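Local coordinates for protein PelD (Pseudomonas aeruginosa, PDB 4EU0) that binds the bacterial second messenger cyclic di-GMP as part of a membrane protein involved in pellicle formation, at residues A[75-88]-A[104-117]. Numbering follows the deposited sequence.
Sequences LVRTCLERGELVSV and AAVCVPLVDTDGRI. Unlike the reference sequence in segment 104-117: Ala104 (reference Leu), Ala105 (reference Gln).
Val86 and Cys107 form an antiparallel hydrogen-bonded pair, with Val86 N to Cys107 O at 3.0 Å and Cys107 N to Val86 O at 2.9 Å, and the ladder ends in a third bond from Val88 N to Ala105 O. Helix 75-82 then lies against one face of strand 106-111, its axis 8.2 Å away and running at 31° to it. Cys107 is central on that face. Its CB is 3.6 Å from Cys79 CB, while its sulfur reaches Leu75 CG and Val76 CG2. The two cysteines pack through carbon and are not joined by a disulfide, since Cys79 SG and Cys107 SG are 5.0 Å apart. A chi1 of 172° turns the Cys79 sulfur away from its own backbone N and over the Pro109 ring, 3.5 Å from CD. The same ring borders the turn out of the helix, where Gly83 adopts positive phi and Ile117 CD1 comes to 3.8 Å from Gly83 CA. The other branch of Ile117, CG2, meets Leu80 CD2. Leu75 CD2 lies against the backbone of Ala105 and Val106. On the other face, Leu85 lies alongside Val108, CD1 to CG2 at 3.9 Å, and crosses Val106 at an angle; Leu85 and Val106 also touch Phe136 of helix 133-150, so helices pack on both sides of the sheet. Ala105 and Val106 both face Val123, a classic beta bulge where strand 106-111 begins. A helix turning back into edge strand 86-87, beside 106-111 in an antiparallel sheet of order 2-1-5-4-3, matches the GAF fold; this contact forms the 86-87 edge of that domain's sheet and packs a helix on it, away from the cyclic di-GMP pocket.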
loop_
_atom_site.group_PDB
_atom_site.type_symbol
_atom_site.label_atom_id
_atom_site.label_comp_id
_atom_site.label_asym_id
_atom_site.label_seq_id
_atom_site.Cartn_x
_atom_site.Cartn_y
_atom_site.Cartn_z
ATOM N N LEU A 75 -5.336 -8.419 26.102
ATOM C CA LEU A 75 -5.626 -8.048 24.716
ATOM C C LEU A 75 -4.398 -7.423 24.045
ATOM O O LEU A 75 -4.076 -7.742 22.895
ATOM C CB LEU A 75 -6.836 -7.102 24.644
ATOM C CG LEU A 75 -7.608 -7.001 23.323
ATOM C CD1 LEU A 75 -8.280 -8.318 22.961
ATOM C CD2 LEU A 75 -8.645 -5.876 23.387
ATOM N N VAL A 76 -3.715 -6.549 24.780
ATOM C CA VAL A 76 -2.493 -5.900 24.301
ATOM C C VAL A 76 -1.395 -6.935 24.043
ATOM O O VAL A 76 -0.695 -6.871 23.025
ATOM C CB VAL A 76 -2.004 -4.816 25.306
ATOM C CG1 VAL A 76 -0.631 -4.279 24.923
ATOM C CG2 VAL A 76 -3.015 -3.674 25.408
ATOM N N ARG A 77 -1.261 -7.899 24.954
ATOM C CA ARG A 77 -0.231 -8.930 24.825
ATOM C C ARG A 77 -0.490 -9.897 23.674
ATOM O O ARG A 77 0.426 -10.207 22.909
ATOM C CB ARG A 77 -0.001 -9.682 26.151
ATOM C CG ARG A 77 0.764 -8.888 27.216
ATOM C CD ARG A 77 1.935 -8.066 26.643
ATOM N NE ARG A 77 2.914 -8.876 25.914
ATOM C CZ ARG A 77 3.685 -8.422 24.925
ATOM N NH1 ARG A 77 3.607 -7.158 24.528
ATOM N NH2 ARG A 77 4.541 -9.239 24.329
ATOM N N THR A 78 -1.735 -10.356 23.538
ATOM C CA THR A 78 -2.097 -11.262 22.448
ATOM C C THR A 78 -1.936 -10.573 21.096
ATOM O O THR A 78 -1.470 -11.191 20.145
ATOM C CB THR A 78 -3.541 -11.799 22.563
ATOM O OG1 THR A 78 -4.461 -10.702 22.582
ATOM C CG2 THR A 78 -3.713 -12.633 23.824
ATOM N N CYS A 79 -2.323 -9.297 21.027
ATOM C CA CYS A 79 -2.201 -8.492 19.807
ATOM C C CYS A 79 -0.753 -8.426 19.339
ATOM O O CYS A 79 -0.454 -8.661 18.167
ATOM C CB CYS A 79 -2.710 -7.069 20.056
ATOM S SG CYS A 79 -2.408 -5.894 18.704
ATOM N N LEU A 80 0.135 -8.100 20.271
ATOM C CA LEU A 80 1.541 -7.905 19.950
ATOM C C LEU A 80 2.296 -9.210 19.706
ATOM O O LEU A 80 3.272 -9.225 18.960
ATOM C CB LEU A 80 2.231 -7.036 21.010
ATOM C CG LEU A 80 1.707 -5.593 21.105
ATOM C CD1 LEU A 80 2.452 -4.810 22.168
ATOM C CD2 LEU A 80 1.766 -4.868 19.755
ATOM N N GLU A 81 1.825 -10.298 20.313
ATOM C CA GLU A 81 2.416 -11.622 20.110
ATOM C C GLU A 81 1.999 -12.244 18.779
ATOM O O GLU A 81 2.778 -12.966 18.153
ATOM C CB GLU A 81 2.062 -12.559 21.267
ATOM C CG GLU A 81 2.949 -12.386 22.496
ATOM C CD GLU A 81 2.579 -13.309 23.648
ATOM O OE1 GLU A 81 2.945 -12.985 24.796
ATOM O OE2 GLU A 81 1.928 -14.353 23.415
ATOM N N ARG A 82 0.772 -11.954 18.349
ATOM C CA ARG A 82 0.243 -12.478 17.093
ATOM C C ARG A 82 0.604 -11.586 15.910
ATOM O O ARG A 82 0.646 -12.047 14.769
ATOM C CB ARG A 82 -1.277 -12.596 17.172
ATOM C CG ARG A 82 -1.867 -13.785 16.431
ATOM C CD ARG A 82 -1.975 -15.000 17.338
ATOM N NE ARG A 82 -2.983 -15.943 16.854
ATOM C CZ ARG A 82 -3.420 -17.003 17.529
ATOM N NH1 ARG A 82 -2.946 -17.281 18.739
ATOM N NH2 ARG A 82 -4.342 -17.790 16.990
ATOM N N GLY A 83 0.841 -10.307 16.191
ATOM C CA GLY A 83 1.007 -9.294 15.150
ATOM C C GLY A 83 -0.275 -9.100 14.358
ATOM O O GLY A 83 -0.236 -8.799 13.164
ATOM N N GLU A 84 -1.410 -9.281 15.032
ATOM C CA GLU A 84 -2.727 -9.239 14.392
ATOM C C GLU A 84 -3.734 -8.513 15.264
ATOM O O GLU A 84 -3.579 -8.431 16.486
ATOM C CB GLU A 84 -3.262 -10.657 14.152
ATOM C CG GLU A 84 -2.566 -11.453 13.059
ATOM C CD GLU A 84 -3.018 -12.907 13.023
ATOM O OE1 GLU A 84 -3.926 -13.278 13.805
ATOM O OE2 GLU A 84 -2.457 -13.682 12.216
ATOM N N LEU A 85 -4.775 -8.003 14.615
ATOM C CA LEU A 85 -5.929 -7.440 15.290
ATOM C C LEU A 85 -6.570 -8.491 16.194
ATOM O O LEU A 85 -6.802 -9.629 15.784
ATOM C CB LEU A 85 -6.941 -6.964 14.249
ATOM C CG LEU A 85 -8.238 -6.281 14.698
ATOM C CD1 LEU A 85 -8.704 -5.403 13.573
ATOM C CD2 LEU A 85 -9.336 -7.268 15.087
ATOM N N VAL A 86 -6.846 -8.098 17.428
ATOM C CA VAL A 86 -7.552 -8.967 18.365
ATOM C C VAL A 86 -8.673 -8.181 19.044
ATOM O O VAL A 86 -8.503 -7.012 19.393
ATOM C CB VAL A 86 -6.603 -9.585 19.424
ATOM C CG1 VAL A 86 -5.580 -10.531 18.771
ATOM C CG2 VAL A 86 -5.900 -8.502 20.211
ATOM N N SER A 87 -9.823 -8.823 19.211
ATOM C CA SER A 87 -10.940 -8.198 19.905
ATOM C C SER A 87 -11.408 -9.062 21.068
ATOM O O SER A 87 -11.144 -10.262 21.101
ATOM C CB SER A 87 -12.100 -7.934 18.943
ATOM O OG SER A 87 -12.551 -9.137 18.350
ATOM N N VAL A 88 -12.099 -8.438 22.016
ATOM C CA VAL A 88 -12.771 -9.168 23.093
ATOM C C VAL A 88 -14.237 -9.360 22.703
ATOM O O VAL A 88 -15.145 -8.954 23.433
ATOM C CB VAL A 88 -12.676 -8.428 24.447
ATOM C CG1 VAL A 88 -12.823 -9.409 25.604
ATOM C CG2 VAL A 88 -11.365 -7.705 24.569
ATOM N N ALA A 104 -10.308 -1.635 25.973
ATOM C CA ALA A 104 -10.283 -3.074 26.190
ATOM C C ALA A 104 -11.284 -3.798 25.284
ATOM O O ALA A 104 -11.757 -4.889 25.614
ATOM C CB ALA A 104 -10.538 -3.383 27.653
ATOM N N ALA A 105 -11.595 -3.182 24.144
ATOM C CA ALA A 105 -12.498 -3.763 23.150
ATOM C C ALA A 105 -11.741 -4.380 21.974
ATOM O O ALA A 105 -11.983 -5.533 21.609
ATOM C CB ALA A 105 -13.481 -2.713 22.647
ATOM N N VAL A 106 -10.853 -3.596 21.367
ATOM C CA VAL A 106 -10.061 -4.041 20.216
ATOM C C VAL A 106 -8.642 -3.498 20.326
ATOM O O VAL A 106 -8.431 -2.351 20.742
ATOM C CB VAL A 106 -10.665 -3.573 18.854
ATOM C CG1 VAL A 106 -9.858 -4.135 17.679
ATOM C CG2 VAL A 106 -12.101 -3.998 18.707
ATOM N N CYS A 107 -7.675 -4.338 19.964
ATOM C CA CYS A 107 -6.305 -3.901 19.748
ATOM C C CYS A 107 -5.903 -4.120 18.298
ATOM O O CYS A 107 -6.061 -5.224 17.769
ATOM C CB CYS A 107 -5.356 -4.661 20.664
ATOM S SG CYS A 107 -5.352 -4.030 22.318
ATOM N N VAL A 108 -5.390 -3.069 17.659
ATOM C CA VAL A 108 -4.965 -3.158 16.257
ATOM C C VAL A 108 -3.484 -2.776 16.133
ATOM O O VAL A 108 -3.118 -1.625 16.381
ATOM C CB VAL A 108 -5.815 -2.263 15.300
ATOM C CG1 VAL A 108 -5.582 -2.666 13.851
ATOM C CG2 VAL A 108 -7.308 -2.354 15.623
ATOM N N PRO A 109 -2.626 -3.740 15.750
ATOM C CA PRO A 109 -1.230 -3.378 15.569
ATOM C C PRO A 109 -1.032 -2.754 14.192
ATOM O O PRO A 109 -1.736 -3.116 13.241
ATOM C CB PRO A 109 -0.522 -4.723 15.648
ATOM C CG PRO A 109 -1.499 -5.670 15.017
ATOM C CD PRO A 109 -2.880 -5.141 15.364
ATOM N N LEU A 110 -0.103 -1.809 14.094
ATOM C CA LEU A 110 0.265 -1.228 12.812
ATOM C C LEU A 110 1.552 -1.921 12.385
ATOM O O LEU A 110 2.620 -1.712 12.977
ATOM C CB LEU A 110 0.441 0.294 12.922
ATOM C CG LEU A 110 -0.765 1.227 13.046
ATOM C CD1 LEU A 110 -1.572 1.055 14.347
ATOM C CD2 LEU A 110 -0.269 2.655 12.938
ATOM N N VAL A 111 1.423 -2.792 11.389
ATOM C CA VAL A 111 2.493 -3.707 11.003
ATOM C C VAL A 111 2.903 -3.434 9.559
ATOM O O VAL A 111 2.059 -3.465 8.659
ATOM C CB VAL A 111 2.047 -5.189 11.131
ATOM C CG1 VAL A 111 3.229 -6.130 10.949
ATOM C CG2 VAL A 111 1.375 -5.460 12.474
ATOM N N ASP A 112 4.189 -3.161 9.346
ATOM C CA ASP A 112 4.697 -2.946 7.990
ATOM C C ASP A 112 4.790 -4.249 7.180
ATOM O O ASP A 112 4.531 -5.337 7.704
ATOM C CB ASP A 112 6.024 -2.138 7.991
ATOM C CG ASP A 112 7.238 -2.941 8.472
ATOM O OD1 ASP A 112 7.204 -4.191 8.536
ATOM O OD2 ASP A 112 8.268 -2.299 8.789
ATOM N N THR A 113 5.135 -4.128 5.897
ATOM C CA THR A 113 5.221 -5.302 5.017
ATOM C C THR A 113 6.313 -6.313 5.419
ATOM O O THR A 113 6.320 -7.431 4.915
ATOM C CB THR A 113 5.413 -4.914 3.524
ATOM O OG1 THR A 113 6.595 -4.115 3.376
ATOM C CG2 THR A 113 4.190 -4.154 2.972
ATOM N N ASP A 114 7.226 -5.933 6.313
ATOM C CA ASP A 114 8.266 -6.854 6.795
ATOM C C ASP A 114 7.822 -7.589 8.055
ATOM O O ASP A 114 8.509 -8.497 8.537
ATOM C CB ASP A 114 9.561 -6.107 7.113
ATOM C CG ASP A 114 10.220 -5.505 5.890
ATOM O OD1 ASP A 114 10.132 -6.084 4.787
ATOM O OD2 ASP A 114 10.853 -4.446 6.049
ATOM N N GLY A 115 6.687 -7.176 8.603
ATOM C CA GLY A 115 6.189 -7.774 9.835
ATOM C C GLY A 115 6.624 -7.046 11.096
ATOM O O GLY A 115 6.448 -7.565 12.194
ATOM N N ARG A 116 7.176 -5.844 10.941
ATOM C CA ARG A 116 7.583 -5.022 12.087
ATOM C C ARG A 116 6.375 -4.275 12.647
ATOM O O ARG A 116 5.683 -3.568 11.915
ATOM C CB ARG A 116 8.678 -4.029 11.677
ATOM C CG ARG A 116 9.577 -3.539 12.823
ATOM C CD ARG A 116 10.933 -3.114 12.279
ATOM N NE ARG A 116 11.627 -2.130 13.116
ATOM C CZ ARG A 116 12.786 -1.563 12.796
ATOM N NH1 ARG A 116 13.397 -1.892 11.664
ATOM N NH2 ARG A 116 13.343 -0.671 13.606
ATOM N N ILE A 117 6.107 -4.460 13.938
ATOM C CA ILE A 117 5.013 -3.754 14.607
ATOM C C ILE A 117 5.553 -2.397 15.030
ATOM O O ILE A 117 6.381 -2.312 15.943
ATOM C CB ILE A 117 4.524 -4.495 15.891
ATOM C CG1 ILE A 117 4.575 -6.027 15.744
ATOM C CG2 ILE A 117 3.173 -3.959 16.365
ATOM C CD1 ILE A 117 3.730 -6.642 14.686
#